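Local coordinates for terminal oxygenase component of carbazole (Janthinobacterium, PDB 2DE6) that catalyses the angular dioxygenation of carbazole at C-9a and C-1, using a Rieske [2Fe-2S] cluster and a mononuclear iron site, at the interface of chains A and B. Numbering follows the deposited sequence. Chains: chain A/B, terminal oxygenase component of carbazole.

Contact 1: the interface of chains A and B. Residues chain A 180, 182-183, 185, 356; chain B 92-93, 109.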
loop_
_atom_site.group_PDB
_atom_site.type_symbol
_atom_site.label_atom_id
_atom_site.label_comp_id
_atom_site.label_asym_id
_atom_site.label_seq_id
_atom_site.Cartn_x
_atom_site.Cartn_y
_atom_site.Cartn_z
ATOM N N ASP A 180 30.004 -5.321 -10.547
ATOM C CA ASP A 180 30.306 -3.970 -11.019
ATOM C C ASP A 180 31.813 -3.683 -10.978
ATOM O O ASP A 180 32.381 -3.482 -9.906
ATOM C CB ASP A 180 29.565 -2.990 -10.109
ATOM C CG ASP A 180 29.570 -1.578 -10.627
ATOM O OD1 ASP A 180 30.544 -1.182 -11.299
ATOM O OD2 ASP A 180 28.589 -0.860 -10.336
ATOM N N SER A 182 33.598 -1.005 -11.615
ATOM C CA SER A 182 33.967 0.274 -11.014
ATOM C C SER A 182 33.569 0.476 -9.556
ATOM O O SER A 182 33.981 1.460 -8.939
ATOM C CB SER A 182 33.392 1.428 -11.840
ATOM O OG SER A 182 33.968 1.482 -13.136
ATOM N N HIS A 183 32.788 -0.437 -8.984
ATOM C CA HIS A 183 32.367 -0.240 -7.601
ATOM C C HIS A 183 33.538 -0.405 -6.631
ATOM O O HIS A 183 33.430 -0.095 -5.444
ATOM C CB HIS A 183 31.217 -1.195 -7.239
ATOM C CG HIS A 183 31.663 -2.489 -6.640
ATOM N ND1 HIS A 183 32.199 -3.514 -7.390
ATOM C CD2 HIS A 183 31.679 -2.915 -5.354
ATOM C CE1 HIS A 183 32.525 -4.515 -6.592
ATOM N NE2 HIS A 183 32.220 -4.176 -5.352
ATOM N N TYR A 185 35.754 1.340 -6.145
ATOM C CA TYR A 185 36.026 2.639 -5.533
ATOM C C TYR A 185 35.564 2.701 -4.067
ATOM O O TYR A 185 36.206 3.354 -3.234
ATOM C CB TYR A 185 35.326 3.743 -6.333
ATOM C CG TYR A 185 35.583 5.147 -5.825
ATOM C CD1 TYR A 185 36.819 5.767 -6.020
ATOM C CD2 TYR A 185 34.589 5.855 -5.150
ATOM C CE1 TYR A 185 37.057 7.061 -5.555
ATOM C CE2 TYR A 185 34.818 7.148 -4.680
ATOM C CZ TYR A 185 36.054 7.744 -4.886
ATOM O OH TYR A 185 36.280 9.023 -4.424
ATOM N N PHE A 356 27.538 3.913 -17.743
ATOM C CA PHE A 356 28.752 4.327 -18.423
ATOM C C PHE A 356 29.553 3.087 -18.818
ATOM O O PHE A 356 29.091 1.962 -18.608
ATOM C CB PHE A 356 29.546 5.405 -17.635
ATOM C CG PHE A 356 30.333 4.916 -16.445
ATOM C CD1 PHE A 356 29.851 3.931 -15.593
ATOM C CD2 PHE A 356 31.529 5.558 -16.112
ATOM C CE1 PHE A 356 30.547 3.595 -14.421
ATOM C CE2 PHE A 356 32.230 5.234 -14.944
ATOM C CZ PHE A 356 31.739 4.253 -14.097
ATOM N N TYR B 92 30.018 6.180 -4.714
ATOM C CA TYR B 92 29.907 4.865 -5.349
ATOM C C TYR B 92 30.907 4.608 -6.481
ATOM O O TYR B 92 31.783 3.756 -6.347
ATOM C CB TYR B 92 28.472 4.677 -5.856
ATOM C CG TYR B 92 27.979 3.245 -5.888
ATOM C CD1 TYR B 92 28.852 2.168 -5.701
ATOM C CD2 TYR B 92 26.638 2.966 -6.155
ATOM C CE1 TYR B 92 28.393 0.842 -5.784
ATOM C CE2 TYR B 92 26.173 1.654 -6.242
ATOM C CZ TYR B 92 27.050 0.601 -6.057
ATOM O OH TYR B 92 26.576 -0.691 -6.153
ATOM N N HIS B 93 30.771 5.327 -7.595
ATOM C CA HIS B 93 31.690 5.152 -8.716
ATOM C C HIS B 93 32.424 6.450 -9.044
ATOM O O HIS B 93 32.971 6.611 -10.132
ATOM C CB HIS B 93 30.947 4.635 -9.958
ATOM C CG HIS B 93 30.072 3.451 -9.688
ATOM N ND1 HIS B 93 28.762 3.574 -9.275
ATOM C CD2 HIS B 93 30.319 2.120 -9.760
ATOM C CE1 HIS B 93 28.240 2.371 -9.109
ATOM N NE2 HIS B 93 29.163 1.472 -9.396
ATOM N N THR B 109 36.706 6.845 -11.420
ATOM C CA THR B 109 36.817 5.437 -11.790
ATOM C C THR B 109 37.054 5.216 -13.284
ATOM O O THR B 109 37.364 4.104 -13.705
ATOM C CB THR B 109 35.569 4.643 -11.359
ATOM O OG1 THR B 109 34.397 5.254 -11.910
ATOM C CG2 THR B 109 35.461 4.610 -9.840
HETATM O O HOH W 1 35.579 2.007 -15.508
HETATM O O HOH W 2 26.148 -1.826 -8.964
#

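Contact 2: the interface of chains A and B. Residues chain A 336, 339-340, 343; chain B 72-74, 91-92.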
loop_
_atom_site.group_PDB
_atom_site.type_symbol
_atom_site.label_atom_id
_atom_site.label_comp_id
_atom_site.label_asym_id
_atom_site.label_seq_id
_atom_site.Cartn_x
_atom_site.Cartn_y
_atom_site.Cartn_z
ATOM N N ALA A 336 26.092 -0.164 0.265
ATOM C CA ALA A 336 26.044 0.321 -1.112
ATOM C C ALA A 336 24.746 -0.205 -1.737
ATOM O O ALA A 336 24.001 0.540 -2.369
ATOM C CB ALA A 336 27.246 -0.183 -1.897
ATOM N N ALA A 339 21.766 1.549 -0.541
ATOM C CA ALA A 339 21.661 2.889 -1.106
ATOM C C ALA A 339 20.961 2.934 -2.463
ATOM O O ALA A 339 20.458 3.982 -2.856
ATOM C CB ALA A 339 23.051 3.527 -1.215
ATOM N N MET A 340 20.923 1.807 -3.174
ATOM C CA MET A 340 20.268 1.757 -4.489
ATOM C C MET A 340 18.782 1.394 -4.424
ATOM O O MET A 340 18.074 1.471 -5.425
ATOM C CB MET A 340 20.975 0.748 -5.410
ATOM C CG MET A 340 22.269 1.253 -6.045
ATOM S SD MET A 340 22.881 0.131 -7.339
ATOM C CE MET A 340 23.379 -1.247 -6.306
ATOM N N PHE A 343 15.906 4.200 -5.670
ATOM C CA PHE A 343 15.874 4.451 -7.113
ATOM C C PHE A 343 15.171 3.354 -7.904
ATOM O O PHE A 343 14.514 3.633 -8.903
ATOM C CB PHE A 343 17.309 4.617 -7.631
ATOM C CG PHE A 343 17.407 5.169 -9.032
ATOM C CD1 PHE A 343 16.764 6.354 -9.384
ATOM C CD2 PHE A 343 18.214 4.544 -9.976
ATOM C CE1 PHE A 343 16.935 6.911 -10.655
ATOM C CE2 PHE A 343 18.392 5.093 -11.247
ATOM C CZ PHE A 343 17.754 6.276 -11.585
ATOM N N ARG B 72 23.532 5.465 -10.756
ATOM C CA ARG B 72 22.644 4.437 -10.226
ATOM C C ARG B 72 21.625 4.983 -9.221
ATOM O O ARG B 72 21.032 4.227 -8.455
ATOM C CB ARG B 72 23.461 3.290 -9.612
ATOM C CG ARG B 72 24.479 2.650 -10.582
ATOM C CD ARG B 72 23.819 2.133 -11.859
ATOM N NE ARG B 72 22.804 1.129 -11.565
ATOM C CZ ARG B 72 23.068 -0.140 -11.268
ATOM N NH1 ARG B 72 24.322 -0.570 -11.238
ATOM N NH2 ARG B 72 22.074 -0.972 -10.976
ATOM N N GLY B 73 21.453 6.305 -9.225
ATOM C CA GLY B 73 20.463 6.956 -8.379
ATOM C C GLY B 73 20.578 6.917 -6.866
ATOM O O GLY B 73 19.565 7.009 -6.162
ATOM N N VAL B 74 21.793 6.787 -6.353
ATOM C CA VAL B 74 21.976 6.775 -4.909
ATOM C C VAL B 74 22.056 8.222 -4.431
ATOM O O VAL B 74 22.334 9.131 -5.213
ATOM C CB VAL B 74 23.288 6.060 -4.504
ATOM C CG1 VAL B 74 23.310 4.640 -5.060
ATOM C CG2 VAL B 74 24.496 6.852 -5.009
ATOM N N TRP B 91 30.126 8.810 -3.823
ATOM C CA TRP B 91 30.882 7.795 -3.099
ATOM C C TRP B 91 30.904 6.410 -3.751
ATOM O O TRP B 91 31.720 5.568 -3.381
ATOM C CB TRP B 91 30.301 7.641 -1.694
ATOM C CG TRP B 91 28.834 7.338 -1.727
ATOM C CD1 TRP B 91 27.808 8.236 -1.635
ATOM C CD2 TRP B 91 28.227 6.059 -1.949
ATOM N NE1 TRP B 91 26.602 7.597 -1.789
ATOM C CE2 TRP B 91 26.829 6.260 -1.985
ATOM C CE3 TRP B 91 28.729 4.761 -2.127
ATOM C CZ2 TRP B 91 25.921 5.211 -2.192
ATOM C CZ3 TRP B 91 27.828 3.716 -2.336
ATOM C CH2 TRP B 91 26.439 3.951 -2.366
ATOM N N TYR B 92 30.018 6.180 -4.714
ATOM C CA TYR B 92 29.907 4.865 -5.349
ATOM C C TYR B 92 30.907 4.608 -6.481
ATOM O O TYR B 92 31.783 3.756 -6.347
ATOM C CB TYR B 92 28.472 4.677 -5.856
ATOM C CG TYR B 92 27.979 3.245 -5.888
ATOM C CD1 TYR B 92 28.852 2.168 -5.701
ATOM C CD2 TYR B 92 26.638 2.966 -6.155
ATOM C CE1 TYR B 92 28.393 0.842 -5.784
ATOM C CE2 TYR B 92 26.173 1.654 -6.242
ATOM C CZ TYR B 92 27.050 0.601 -6.057
ATOM O OH TYR B 92 26.576 -0.691 -6.153
HETATM O O HOH W 3 18.457 4.948 -4.481
#

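Contact 1: the interface of chains A and B
B:His93, a histidine ligand of the Rieske [2Fe-2S] cluster, meets the carboxylate of A:Asp180 in the neighbouring subunit, a textbook example of two redox centres bridged across a subunit boundary. Its NE2 donates a hydrogen bond of 2.6 Å to A:Asp180 OD2. The two groups come from opposite directions with their planes only 21° apart, yet they are not coplanar: the imidazole N-H reaches OD2 from above the carboxylate plane, 42° out of it, and the bond is bent at the hydrogen. CG of A:Asp180 stands anti to the backbone N (chi1 -169°), which carries the carboxylate toward chain B. B:Tyr92 of the same chain lays its ring against one face of B:His93, which should limit rotation of the imidazole, and a water joins its phenol OH to A:Asp180 OD2.

B:Thr109 forms the second area of contact. Its OG1, bonded to B:His93 O at 2.7 Å, also meets the edge of the A:Phe356 ring in plane, while its methyl CG2 lies 3.6 Å from A:Tyr185 CB. A:Ser182 packs its CB against both B:Thr109 CB and B:His93 CD2.

On the far side, A:Asp180 O accepts a nearly straight bond, 2.5 Å long, from ND1 of A:His183, a ligand of the mononuclear iron, and lies in the plane of that imidazole. With an alanine here the carboxylate is gone, and B:His93 NE2 would probably lose its acceptor and be less firmly held at that end, although the backbone bond to A:His183 could remain. The aspartate thus links a cluster ligand to an iron ligand, the likely path by which electrons pass from the Rieske centre of one subunit to the catalytic iron of the next.

Contact 2: the interface of chains A and B
A:Met340 lies across B:Arg72, B:Val74 and B:Tyr92, and with the residues around it illustrates how a mainly apolar surface can support the approach of a Rieske domain to its neighbour. In the methionine contacts, the thioether sulfur does much of the work. SD sits over the centre of one face of the B:Arg72 guanidinium, 3.8 Å above its plane, and at the same time meets the edge of the B:Tyr92 ring in plane. The arginine, a residue of the cluster-binding loop, thus keeps the flat end of its side chain against the sulfur. Closer to the backbone, A:Met340 CG packs on B:Val74 CG1 at 3.7 Å, and B:Val74 CG1 also reaches A:Ala339 CB. The bend at chi3 (-70°) turns the terminal methyl CE of the methionine toward the phenol oxygen of B:Tyr92.

Aromatic contacts flank this centre on either side. The alpha-carbon of B:Gly73 rests over one face of the A:Phe343 ring, 3.7 Å from the centroid, in a CH-pi contact displaced toward the rim; having no side chain, the glycine can bring its backbone this near. CG of A:Phe343 points anti to the backbone N (chi1 -168°), turning one face of the ring to the B:Arg72-B:Gly73 peptide. At the other end, helix 331-339 offers small residues to the indole of B:Trp91: A:Ala339 CB touches CZ2 at 3.5 Å, and A:Ala336 CA lies near CH2.

Polar contact among these residues runs through water. One molecule lies between the end of helix 331-339 and the start of helix 341-345, where it is 2.8 Å from A:Ala339 O, receives the backbone N-H of A:Phe343 and reaches B:Gly73 O at 2.9 Å.

The centres of the C-alpha atoms of contact 1 and contact 2 lie about 11 Å apart, and B:Tyr92 belongs to both. In chain B both draw on the cluster-binding loops: B:Arg72 to B:Val74 follow one cluster ligand, B:His71, while B:Trp91 and B:Tyr92 lie between two others, B:Cys90 and B:His93. In chain A, contact 1 rests mainly on the 3-10 helix 181-187, and contact 2 on helices 331-339 and 341-345. Since A:His183 and A:Asp333, in the first two of these elements, both bind the catalytic iron, the two contacts together probably seat one subunit's Rieske domain against its neighbour's active site within the trimer.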